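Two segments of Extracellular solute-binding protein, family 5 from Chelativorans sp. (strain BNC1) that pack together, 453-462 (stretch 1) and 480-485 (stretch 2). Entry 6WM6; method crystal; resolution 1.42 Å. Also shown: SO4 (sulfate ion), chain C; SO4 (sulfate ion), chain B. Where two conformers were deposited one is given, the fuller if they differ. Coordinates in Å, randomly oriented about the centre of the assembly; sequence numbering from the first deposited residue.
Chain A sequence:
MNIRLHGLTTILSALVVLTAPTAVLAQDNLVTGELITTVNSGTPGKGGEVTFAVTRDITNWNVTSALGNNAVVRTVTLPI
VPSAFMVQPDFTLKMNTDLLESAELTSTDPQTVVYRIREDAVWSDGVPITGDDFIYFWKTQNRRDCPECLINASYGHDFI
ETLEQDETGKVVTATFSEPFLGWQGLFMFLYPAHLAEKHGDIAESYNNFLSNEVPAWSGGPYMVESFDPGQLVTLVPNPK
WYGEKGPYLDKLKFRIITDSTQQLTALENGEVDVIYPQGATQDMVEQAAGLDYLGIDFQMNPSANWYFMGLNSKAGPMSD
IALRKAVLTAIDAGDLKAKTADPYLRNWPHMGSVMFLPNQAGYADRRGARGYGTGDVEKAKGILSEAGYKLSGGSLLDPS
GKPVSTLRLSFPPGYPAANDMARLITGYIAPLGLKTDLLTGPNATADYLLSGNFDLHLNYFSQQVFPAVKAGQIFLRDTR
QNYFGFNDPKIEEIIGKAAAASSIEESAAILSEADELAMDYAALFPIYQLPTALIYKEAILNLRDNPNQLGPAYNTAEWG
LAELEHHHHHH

Stretch 1 (453-462) NFDLHLNYFS
Stretch 2, residues 480-485: RQNYFG

No hydrogen bond crosses between these two stretches: aromatic rings, the CB of a histidine, a glutamine and two backbone carbonyls make the contact, burying 271 Å² in sum. Phe-454, His-457, Phe-461 and Phe-484 are buried; Phe-461 (78 Å²) and Phe-484 (73 Å²) are the most covered by the other stretch, which suits large apolar rings. The backbones stay well apart, and even the nearest CA atoms, those of Phe-461 and Gln-481, are 9.2 Å from each other, so large side chains must span the gap.

Stretch 1 begins as loop and runs as an extended strand from Leu-456 to Ser-462. Leu-456 and Leu-458 (both chi1 m, chi2 t) point away from stretch 2, while His-457 between them points toward it. Stretch 2 has no regular helix or strand; its bend at Gln-481 to Tyr-483 carries a weak hydrogen bond from Tyr-483 N to Gln-481 O, 3.1 Å.

At one end Phe-454 (phi/psi -156/160, chi1 78°, p, chi2 -73°) has its CA-to-CB bond toward stretch 2, and its ring meets Phe-484 (phi/psi -109/4, chi1 -49°, m, chi2 -61°) rim to rim, with centroids 5.9 Å apart and planes at 74°; Phe-454 CE2 lies 3.7 Å from Phe-484 CE1. Phe-484 leaves its backbone sideways, yet a phenyl ring is long enough to reach across. The edge of Phe-454 also approaches a carbonyl, CZ to Tyr-483 O at 3.9 Å. His-457 (chi1 t, chi2 74°) adds its methylene, CB standing 4.1 Å from Phe-484 CE1. Its polar ring is satisfied separately: Asn-459 ND2 donates to His-457 NE2 at 3.0 Å, and ND1 is bonded elsewhere in the structure. Asn-459 OD1 in turn accepts from Tyr-460 N at 2.8 Å.

At the other end Phe-461 (phi/psi -108/152, chi1 -84°, m, chi2 -51°) also starts sideways but brings its ring close. Its CE1 is 4.3 Å from CE2 of Tyr-483 (phi/psi -75/-23, chi1 -55°, m, chi2 -64°), which points toward stretch 1 and offers this apolar ring edge while remaining partly exposed. Phe-461 CZ is 3.9 Å from Gln-481 O, and Phe-461 CE1 is 4.1 Å from Gln-481 CB. Gln-481 (phi/psi -116/25, chi1 m, chi2 t) suits this border: CB and the amide carbon and oxygen all lie beside the Phe-461 ring, and the amide also has polar partners, OE1 elsewhere in the structure and NE2 in a weak 2.9 Å hydrogen bond to O4 of the chain C sulfate. Arg-480 NH1 donates to the same O4 at 3.1 Å. This ion probably comes from the crystallisation liquor.

Between Gln-481 and Tyr-483, Asn-482 (chi1 t) points away, and its OD1 accepts a weak 3.2 Å bond from Gly-485 N. Gly-485 adopts phi/psi 91/29, where a CB would jam against the preceding carbonyl O, so glycine fits there.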

# COMPACT_ATOMS: atom_id res chain seq x y z
N ASN A 453 0.74 -10.99 23.18
CA ASN A 453 1.87 -10.09 23.36
C ASN A 453 1.58 -8.60 23.18
O ASN A 453 2.51 -7.79 23.17
CB ASN A 453 3.07 -10.51 22.50
CG ASN A 453 2.90 -10.19 21.02
OD1 ASN A 453 1.87 -9.66 20.58
ND2 ASN A 453 3.92 -10.52 20.23
N PHE A 454 0.31 -8.20 23.06
CA PHE A 454 -0.01 -6.78 22.95
C PHE A 454 -1.45 -6.57 23.42
O PHE A 454 -2.27 -7.48 23.42
CB PHE A 454 0.13 -6.25 21.50
CG PHE A 454 -1.02 -6.61 20.60
CD1 PHE A 454 -1.18 -7.91 20.15
CD2 PHE A 454 -1.95 -5.67 20.23
CE1 PHE A 454 -2.23 -8.27 19.34
CE2 PHE A 454 -3.03 -6.01 19.41
CZ PHE A 454 -3.16 -7.31 18.96
N ASP A 455 -1.75 -5.32 23.77
CA ASP A 455 -3.12 -4.89 23.99
C ASP A 455 -3.57 -3.85 22.98
O ASP A 455 -4.73 -3.89 22.53
CB ASP A 455 -3.25 -4.33 25.41
CG ASP A 455 -2.83 -5.33 26.46
OD1 ASP A 455 -3.41 -6.44 26.49
OD2 ASP A 455 -1.86 -5.07 27.22
N LEU A 456 -2.67 -2.92 22.62
CA LEU A 456 -2.93 -1.87 21.65
C LEU A 456 -1.74 -1.83 20.71
O LEU A 456 -0.61 -2.12 21.10
CB LEU A 456 -3.06 -0.51 22.35
CG LEU A 456 -4.14 -0.40 23.44
CD1 LEU A 456 -3.97 0.92 24.20
CD2 LEU A 456 -5.51 -0.49 22.85
N HIS A 457 -2.00 -1.51 19.44
CA HIS A 457 -0.92 -1.49 18.44
C HIS A 457 -1.16 -0.36 17.45
O HIS A 457 -2.23 -0.28 16.85
CB HIS A 457 -0.85 -2.83 17.69
CG HIS A 457 0.26 -2.92 16.69
ND1 HIS A 457 1.57 -3.08 17.06
CD2 HIS A 457 0.25 -2.86 15.34
CE1 HIS A 457 2.33 -3.14 15.97
NE2 HIS A 457 1.55 -3.02 14.91
N LEU A 458 -0.16 0.52 17.29
CA LEU A 458 -0.21 1.61 16.32
C LEU A 458 0.60 1.24 15.10
O LEU A 458 1.76 0.87 15.22
CB LEU A 458 0.39 2.88 16.93
CG LEU A 458 -0.40 3.65 17.96
CD1 LEU A 458 0.51 4.62 18.69
CD2 LEU A 458 -1.53 4.40 17.29
N ASN A 459 -0.01 1.33 13.94
CA ASN A 459 0.67 0.98 12.68
C ASN A 459 -0.13 1.64 11.56
O ASN A 459 -0.93 2.55 11.80
CB ASN A 459 0.77 -0.55 12.57
CG ASN A 459 1.97 -1.03 11.78
OD1 ASN A 459 2.36 -0.44 10.77
ND2 ASN A 459 2.56 -2.13 12.24
N TYR A 460 0.09 1.19 10.32
CA TYR A 460 -0.68 1.69 9.20
C TYR A 460 -1.13 0.53 8.31
O TYR A 460 -0.46 -0.51 8.24
CB TYR A 460 0.09 2.74 8.35
CG TYR A 460 1.30 2.20 7.61
CD1 TYR A 460 1.18 1.63 6.33
CD2 TYR A 460 2.56 2.24 8.17
CE1 TYR A 460 2.29 1.12 5.67
CE2 TYR A 460 3.67 1.74 7.50
CZ TYR A 460 3.51 1.18 6.26
OH TYR A 460 4.63 0.67 5.60
N PHE A 461 -2.25 0.72 7.63
CA PHE A 461 -2.69 -0.14 6.54
C PHE A 461 -2.54 0.62 5.23
O PHE A 461 -2.68 1.84 5.18
CB PHE A 461 -4.17 -0.53 6.72
CG PHE A 461 -4.40 -1.70 7.63
CD1 PHE A 461 -3.72 -2.87 7.44
CD2 PHE A 461 -5.32 -1.63 8.67
CE1 PHE A 461 -3.95 -3.96 8.26
CE2 PHE A 461 -5.52 -2.72 9.50
CZ PHE A 461 -4.84 -3.87 9.29
N SER A 462 -2.34 -0.11 4.14
CA SER A 462 -2.20 0.46 2.80
C SER A 462 -3.52 0.20 2.06
O SER A 462 -3.86 -0.95 1.74
CB SER A 462 -1.05 -0.22 2.04
OG SER A 462 0.17 -0.05 2.71
N ARG A 480 -4.85 -12.93 6.60
CA ARG A 480 -3.47 -12.60 6.92
C ARG A 480 -3.34 -11.32 7.73
O ARG A 480 -2.38 -11.17 8.49
CB ARG A 480 -2.67 -12.50 5.61
CG ARG A 480 -1.37 -11.72 5.69
CD ARG A 480 -0.75 -11.62 4.29
NE ARG A 480 -1.78 -11.25 3.32
CZ ARG A 480 -1.91 -10.05 2.77
NH1 ARG A 480 -1.05 -9.07 3.04
NH2 ARG A 480 -2.91 -9.84 1.93
N GLN A 481 -4.28 -10.37 7.59
CA GLN A 481 -4.17 -9.10 8.29
C GLN A 481 -5.30 -8.87 9.30
O GLN A 481 -5.54 -7.72 9.67
CB GLN A 481 -4.06 -7.95 7.29
CG GLN A 481 -2.81 -8.04 6.41
CD GLN A 481 -2.70 -6.92 5.39
OE1 GLN A 481 -3.70 -6.42 4.88
NE2 GLN A 481 -1.47 -6.53 5.09
N ASN A 482 -5.93 -9.93 9.82
CA ASN A 482 -6.98 -9.74 10.83
C ASN A 482 -6.32 -9.89 12.20
O ASN A 482 -6.51 -10.87 12.93
CB ASN A 482 -8.14 -10.73 10.68
CG ASN A 482 -9.28 -10.47 11.63
OD1 ASN A 482 -9.28 -9.53 12.44
ND2 ASN A 482 -10.31 -11.30 11.54
N TYR A 483 -5.52 -8.89 12.55
CA TYR A 483 -4.73 -8.94 13.78
C TYR A 483 -5.54 -8.69 15.03
O TYR A 483 -5.14 -9.11 16.11
CB TYR A 483 -3.65 -7.86 13.72
CG TYR A 483 -2.75 -7.93 12.51
CD1 TYR A 483 -1.92 -9.02 12.33
CD2 TYR A 483 -2.71 -6.92 11.58
CE1 TYR A 483 -1.07 -9.11 11.24
CE2 TYR A 483 -1.86 -6.99 10.47
CZ TYR A 483 -1.06 -8.10 10.32
OH TYR A 483 -0.21 -8.21 9.23
N PHE A 484 -6.68 -8.02 14.91
CA PHE A 484 -7.40 -7.50 16.07
C PHE A 484 -8.68 -8.25 16.36
O PHE A 484 -9.39 -7.90 17.30
CB PHE A 484 -7.58 -5.99 15.90
CG PHE A 484 -6.28 -5.33 15.53
CD1 PHE A 484 -5.21 -5.42 16.38
CD2 PHE A 484 -6.11 -4.72 14.29
CE1 PHE A 484 -3.98 -4.90 16.04
CE2 PHE A 484 -4.88 -4.17 13.94
CZ PHE A 484 -3.81 -4.28 14.83
N GLY A 485 -8.96 -9.32 15.61
CA GLY A 485 -9.95 -10.29 16.04
C GLY A 485 -11.37 -10.06 15.57
O GLY A 485 -12.30 -10.48 16.26
S SO4 C . 0.06 -5.05 1.89
O1 SO4 C . 0.08 -4.89 0.43
O2 SO4 C . 1.40 -5.43 2.33
O3 SO4 C . -0.28 -3.76 2.51
O4 SO4 C . -0.89 -6.08 2.25
S SO4 B . 5.36 -1.62 2.62
O1 SO4 B . 5.44 -1.40 1.18
O2 SO4 B . 6.67 -1.41 3.21
O3 SO4 B . 4.37 -0.68 3.22
O4 SO4 B . 4.93 -3.00 2.86